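Long-range contacts in intermedilysin (Streptococcus intermedius, PDB 5IMW), which probably lyses host cells by binding cholesterol-containing membranes, undergoing a major conformational change and inserting as an oligomeric pore: residues Val103-Lys109 with Leu132-Trp136; Lys251-Thr255 with Lys285-Ile289. Residue numbers count along the deposited sequence, not the author numbering.

Contact 1: residues Val103-Lys109 with Leu132-Trp136; sequences VNLPGLK and LVEKW
The loop V103-K109, leaving the end of a strand, wraps against one side of the helical turn L132-W136. Its backbone is extended at V103, breaks at N104 (-102/26), and then enters a type II beta turn from L105 to L108, with P106 (phi/psi -73/148) and G107 (92/-26) in the middle. The positive phi of G107 suits glycine, since a CB there would jam against the preceding carbonyl O. On the helix, L132 and W136 stand four residues apart, joined by W136 N to L132 O at 3.0 Å, and so present the same side to the loop. CA atoms are nearest for V103 with L132 (8.7 Å) and L105 with W136 (7.7 Å).

One hydrogen bond links the segments: W136 NE1 donates to P106 O, 2.8 Å away at the ring edge. The indole, with chi1 t and chi2 95°, brings NE1 to the P106 carbonyl, with an N-H...O angle of 153°.

The rest is apolar. L105 (chi1 m, chi2 t) lies over the indole face, its CD2 3.8 Å from the six-ring centroid in a CH-pi contact. L105 CD1 reaches V133 CG2 at 4.0 Å; V103 CG2 meets L132 CD2 at 3.9 Å; P106 CD packs 3.8 Å from W136 CZ2, and L108 CD2 3.5 Å from W136 CD1.

This is a loop-on-helix contact in which a type II beta turn lies against a tryptophan. The loop connects strands 99-103 and 114-117, and the helix is 122-140. Y202 of strand 202-206 touches both L105 and V133, while V146 lies against P106 and W136.

Contact 2: residues Lys251-Thr255 with Lys285-Ile289; sequences KFETT and KNTKI
I289, E253 and T287 bury the most surface where the end of strand 246-254 meets the start of strand 288-294. The segments run antiparallel, their end-to-end directions 141° apart, with extended backbones in register: F252 with I289 as a non-hydrogen-bonded pair (CA-CA 5.4 Å) and E253 with K288 as a hydrogen-bonded pair by register (5.9 Å).

I289 (chi1 m) shares a face of the sheet with F252 (chi1 m). Its CD1 sits 3.4 Å from F252 CD1, at the edge of the ring, and its CG2 lies 3.7 Å from K251 O. L312 of helix 310-318 packs on both side chains.

E253 (chi1 m, chi2 t) points to the other face, the one K288 also uses. K251 NZ, whose place is less sure, hydrogen-bonds N179 OD1 and makes a 3.5 Å salt bridge to E253 OE2. E253 N, 3.6 Å from K288 O, is too far to bond.

T287, chi1 near 20°, turns toward the partner strand: its CG2 is a tight 3.0 Å from E253 O and 3.5 Å from T254 OG1.

These neighbouring strands belong to the domain 3 sheet of cholesterol-dependent cytolysins; the intervening chain, with helix 261-268, probably refolds, as in relatives, into a transmembrane beta-hairpin. Chemically this is a strand pair splaying at its end: the backbone bonding K251 makes with C290 gives way here to apolar and close methyl-to-carbonyl contacts.

From the N terminus the chain first closes contact 1, bringing the loop after strand 99-103 back against helix 122-140 and enclosing strand 114-117. It then crosses to the five-stranded sheet, returns through strands 202-206 and 236-244, and enters strand 246-254. Contact 2 closes next, across the segment holding helix 261-268 and the unmodelled residues 271-280. The two loops are in series, neither containing the other, and their nearest atoms are about 27 Å apart. Contact 1 joins helix 122-140 to the loop between strands 99-103 and 114-117 of the seven-stranded sheet; contact 2 joins neighbouring strands of the five-stranded one, where the C290-C305 disulfide fastens the next strand alongside.

Contact 1: residues Val103-Lys109 with Leu132-Trp136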
loop_
_atom_site.group_PDB
_atom_site.type_symbol
_atom_site.label_atom_id
_atom_site.label_comp_id
_atom_site.label_asym_id
_atom_site.label_seq_id
_atom_site.Cartn_x
_atom_site.Cartn_y
_atom_site.Cartn_z
ATOM N N VAL A 103 14.655 -7.264 25.449
ATOM C CA VAL A 103 14.547 -5.944 24.839
ATOM C C VAL A 103 15.834 -5.651 24.082
ATOM O O VAL A 103 16.928 -6.010 24.533
ATOM C CB VAL A 103 14.272 -4.847 25.887
ATOM C CG1 VAL A 103 14.022 -3.513 25.203
ATOM C CG2 VAL A 103 13.087 -5.232 26.759
ATOM N N ASN A 104 15.702 -4.987 22.933
ATOM C CA ASN A 104 16.813 -4.763 22.018
ATOM C C ASN A 104 17.374 -3.348 22.115
ATOM O O ASN A 104 17.948 -2.844 21.143
ATOM C CB ASN A 104 16.376 -5.055 20.584
ATOM C CG ASN A 104 15.377 -4.039 20.063
ATOM O OD1 ASN A 104 14.670 -3.392 20.835
ATOM N ND2 ASN A 104 15.316 -3.895 18.746
ATOM N N LEU A 105 17.218 -2.695 23.261
ATOM C CA LEU A 105 17.783 -1.365 23.424
ATOM C C LEU A 105 19.309 -1.442 23.377
ATOM O O LEU A 105 19.897 -2.415 23.862
ATOM C CB LEU A 105 17.317 -0.738 24.738
ATOM C CG LEU A 105 16.012 0.054 24.626
ATOM C CD1 LEU A 105 15.400 0.317 25.990
ATOM C CD2 LEU A 105 16.259 1.367 23.896
ATOM N N PRO A 106 19.975 -0.445 22.797
ATOM C CA PRO A 106 21.412 -0.578 22.537
ATOM C C PRO A 106 22.242 -0.491 23.807
ATOM O O PRO A 106 21.902 0.214 24.760
ATOM C CB PRO A 106 21.710 0.597 21.601
ATOM C CG PRO A 106 20.716 1.627 21.985
ATOM C CD PRO A 106 19.466 0.878 22.395
ATOM N N GLY A 107 23.360 -1.216 23.797
ATOM C CA GLY A 107 24.250 -1.295 24.929
ATOM C C GLY A 107 23.962 -2.446 25.870
ATOM O O GLY A 107 24.879 -2.923 26.543
ATOM N N LEU A 108 22.712 -2.913 25.915
ATOM C CA LEU A 108 22.273 -3.912 26.885
ATOM C C LEU A 108 23.327 -4.991 27.096
ATOM O O LEU A 108 23.827 -5.592 26.142
ATOM C CB LEU A 108 20.952 -4.531 26.428
ATOM C CG LEU A 108 19.735 -4.023 27.213
ATOM C CD1 LEU A 108 19.813 -4.493 28.652
ATOM C CD2 LEU A 108 19.592 -2.506 27.164
ATOM N N LYS A 109 23.650 -5.229 28.366
ATOM C CA LYS A 109 24.827 -5.983 28.770
ATOM C C LYS A 109 24.421 -7.183 29.614
ATOM O O LYS A 109 23.610 -7.059 30.536
ATOM C CB LYS A 109 25.795 -5.102 29.576
ATOM C CG LYS A 109 25.109 -4.065 30.466
ATOM C CD LYS A 109 24.748 -2.810 29.686
ATOM C CE LYS A 109 23.286 -2.407 29.864
ATOM N NZ LYS A 109 22.855 -1.422 28.813
ATOM N N LEU A 132 12.309 -1.482 33.082
ATOM C CA LEU A 132 13.581 -1.693 32.396
ATOM C C LEU A 132 13.961 -0.478 31.567
ATOM O O LEU A 132 15.121 -0.052 31.561
ATOM C CB LEU A 132 13.507 -2.937 31.508
ATOM C CG LEU A 132 14.713 -3.142 30.582
ATOM C CD1 LEU A 132 15.035 -4.622 30.427
ATOM C CD2 LEU A 132 14.491 -2.517 29.205
ATOM N N VAL A 133 12.997 0.080 30.836
ATOM C CA VAL A 133 13.280 1.226 29.976
ATOM C C VAL A 133 13.852 2.372 30.801
ATOM O O VAL A 133 14.889 2.951 30.456
ATOM C CB VAL A 133 12.007 1.638 29.211
ATOM C CG1 VAL A 133 11.916 3.147 29.024
ATOM C CG2 VAL A 133 11.977 0.939 27.861
ATOM N N GLU A 134 13.197 2.699 31.915
ATOM C CA GLU A 134 13.688 3.768 32.779
ATOM C C GLU A 134 15.127 3.508 33.211
ATOM O O GLU A 134 15.927 4.445 33.326
ATOM C CB GLU A 134 12.768 3.910 33.990
ATOM C CG GLU A 134 11.319 4.209 33.622
ATOM C CD GLU A 134 10.358 3.966 34.769
ATOM O OE1 GLU A 134 10.789 3.407 35.798
ATOM O OE2 GLU A 134 9.170 4.334 34.643
ATOM N N LYS A 135 15.478 2.242 33.448
ATOM C CA LYS A 135 16.855 1.897 33.787
ATOM C C LYS A 135 17.798 2.255 32.644
ATOM O O LYS A 135 18.740 3.039 32.814
ATOM C CB LYS A 135 16.960 0.405 34.110
ATOM C CG LYS A 135 15.975 -0.096 35.163
ATOM C CD LYS A 135 16.562 -0.106 36.563
ATOM C CE LYS A 135 16.028 -1.273 37.370
ATOM N NZ LYS A 135 16.503 -2.577 36.826
ATOM N N TRP A 136 17.559 1.672 31.466
ATOM C CA TRP A 136 18.394 1.956 30.305
ATOM C C TRP A 136 18.514 3.451 30.050
ATOM O O TRP A 136 19.565 3.921 29.599
ATOM C CB TRP A 136 17.828 1.253 29.067
ATOM C CG TRP A 136 18.513 1.651 27.800
ATOM C CD1 TRP A 136 19.546 1.003 27.187
ATOM C CD2 TRP A 136 18.221 2.796 26.992
ATOM N NE1 TRP A 136 19.913 1.674 26.045
ATOM C CE2 TRP A 136 19.116 2.779 25.904
ATOM C CE3 TRP A 136 17.291 3.835 27.085
ATOM C CZ2 TRP A 136 19.107 3.759 24.917
ATOM C CZ3 TRP A 136 17.283 4.805 26.106
ATOM C CH2 TRP A 136 18.185 4.762 25.034
#

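Contact 2: residues Lys251-Thr255 with Lys285-Ile289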
loop_
_atom_site.group_PDB
_atom_site.type_symbol
_atom_site.label_atom_id
_atom_site.label_comp_id
_atom_site.label_asym_id
_atom_site.label_seq_id
_atom_site.Cartn_x
_atom_site.Cartn_y
_atom_site.Cartn_z
ATOM N N LYS A 251 -3.347 11.414 5.227
ATOM C CA LYS A 251 -4.059 11.460 3.959
ATOM C C LYS A 251 -3.492 12.557 3.063
ATOM O O LYS A 251 -3.059 13.612 3.537
ATOM C CB LYS A 251 -5.561 11.695 4.185
ATOM C CG LYS A 251 -6.187 12.820 3.351
ATOM C CD LYS A 251 -7.705 12.782 3.401
ATOM C CE LYS A 251 -8.268 13.446 4.641
ATOM N NZ LYS A 251 -9.759 13.466 4.603
ATOM N N PHE A 252 -3.508 12.295 1.758
ATOM C CA PHE A 252 -3.138 13.270 0.740
ATOM C C PHE A 252 -4.302 13.429 -0.227
ATOM O O PHE A 252 -4.805 12.435 -0.760
ATOM C CB PHE A 252 -1.879 12.834 -0.019
ATOM C CG PHE A 252 -0.700 12.540 0.868
ATOM C CD1 PHE A 252 0.095 13.568 1.342
ATOM C CD2 PHE A 252 -0.384 11.237 1.225
ATOM C CE1 PHE A 252 1.179 13.307 2.158
ATOM C CE2 PHE A 252 0.702 10.970 2.040
ATOM C CZ PHE A 252 1.484 12.006 2.506
ATOM N N GLU A 253 -4.725 14.673 -0.452
ATOM C CA GLU A 253 -5.833 14.986 -1.353
ATOM C C GLU A 253 -5.295 15.841 -2.493
ATOM O O GLU A 253 -4.906 16.994 -2.279
ATOM C CB GLU A 253 -6.961 15.706 -0.611
ATOM C CG GLU A 253 -7.726 14.826 0.362
ATOM C CD GLU A 253 -8.883 15.556 1.021
ATOM O OE1 GLU A 253 -8.798 16.793 1.175
ATOM O OE2 GLU A 253 -9.880 14.893 1.379
ATOM N N THR A 254 -5.285 15.282 -3.703
ATOM C CA THR A 254 -4.682 15.919 -4.864
ATOM C C THR A 254 -5.708 16.062 -5.983
ATOM O O THR A 254 -6.683 15.308 -6.052
ATOM C CB THR A 254 -3.475 15.110 -5.371
ATOM O OG1 THR A 254 -2.701 14.652 -4.254
ATOM C CG2 THR A 254 -2.590 15.959 -6.272
ATOM N N THR A 255 -5.477 17.045 -6.860
ATOM C CA THR A 255 -6.304 17.248 -8.044
ATOM C C THR A 255 -5.603 16.874 -9.342
ATOM O O THR A 255 -6.286 16.620 -10.340
ATOM C CB THR A 255 -6.763 18.712 -8.141
ATOM O OG1 THR A 255 -5.622 19.578 -8.185
ATOM C CG2 THR A 255 -7.637 19.085 -6.948
ATOM N N LYS A 285 4.326 20.384 -6.029
ATOM C CA LYS A 285 2.895 20.196 -5.815
ATOM C C LYS A 285 2.451 20.814 -4.495
ATOM O O LYS A 285 3.056 20.549 -3.451
ATOM C CB LYS A 285 2.544 18.707 -5.825
ATOM C CG LYS A 285 1.232 18.373 -6.498
ATOM C CD LYS A 285 0.037 18.703 -5.626
ATOM C CE LYS A 285 -0.807 19.829 -6.205
ATOM N NZ LYS A 285 -2.204 19.816 -5.698
ATOM N N ASN A 286 1.402 21.638 -4.528
ATOM C CA ASN A 286 0.792 22.208 -3.328
ATOM C C ASN A 286 -0.552 21.524 -3.094
ATOM O O ASN A 286 -1.506 21.738 -3.849
ATOM C CB ASN A 286 0.623 23.719 -3.467
ATOM C CG ASN A 286 1.942 24.459 -3.391
ATOM O OD1 ASN A 286 2.996 23.904 -3.700
ATOM N ND2 ASN A 286 1.891 25.716 -2.970
ATOM N N THR A 287 -0.624 20.710 -2.044
ATOM C CA THR A 287 -1.820 19.961 -1.682
ATOM C C THR A 287 -2.277 20.347 -0.277
ATOM O O THR A 287 -1.670 21.184 0.396
ATOM C CB THR A 287 -1.558 18.452 -1.753
ATOM O OG1 THR A 287 -0.145 18.209 -1.702
ATOM C CG2 THR A 287 -2.134 17.853 -3.030
ATOM N N LYS A 288 -3.373 19.727 0.152
ATOM C CA LYS A 288 -3.846 19.794 1.526
ATOM C C LYS A 288 -3.543 18.473 2.225
ATOM O O LYS A 288 -3.616 17.403 1.615
ATOM C CB LYS A 288 -5.351 20.083 1.584
ATOM C CG LYS A 288 -5.719 21.560 1.500
ATOM C CD LYS A 288 -5.075 22.249 0.310
ATOM C CE LYS A 288 -5.584 23.674 0.149
ATOM N NZ LYS A 288 -5.353 24.497 1.369
ATOM N N ILE A 289 -3.194 18.556 3.509
ATOM C CA ILE A 289 -2.795 17.389 4.285
ATOM C C ILE A 289 -3.621 17.331 5.562
ATOM O O ILE A 289 -4.028 18.360 6.112
ATOM C CB ILE A 289 -1.286 17.404 4.635
ATOM C CG1 ILE A 289 -0.425 17.688 3.392
ATOM C CG2 ILE A 289 -0.895 16.091 5.319
ATOM C CD1 ILE A 289 0.443 16.544 2.931
#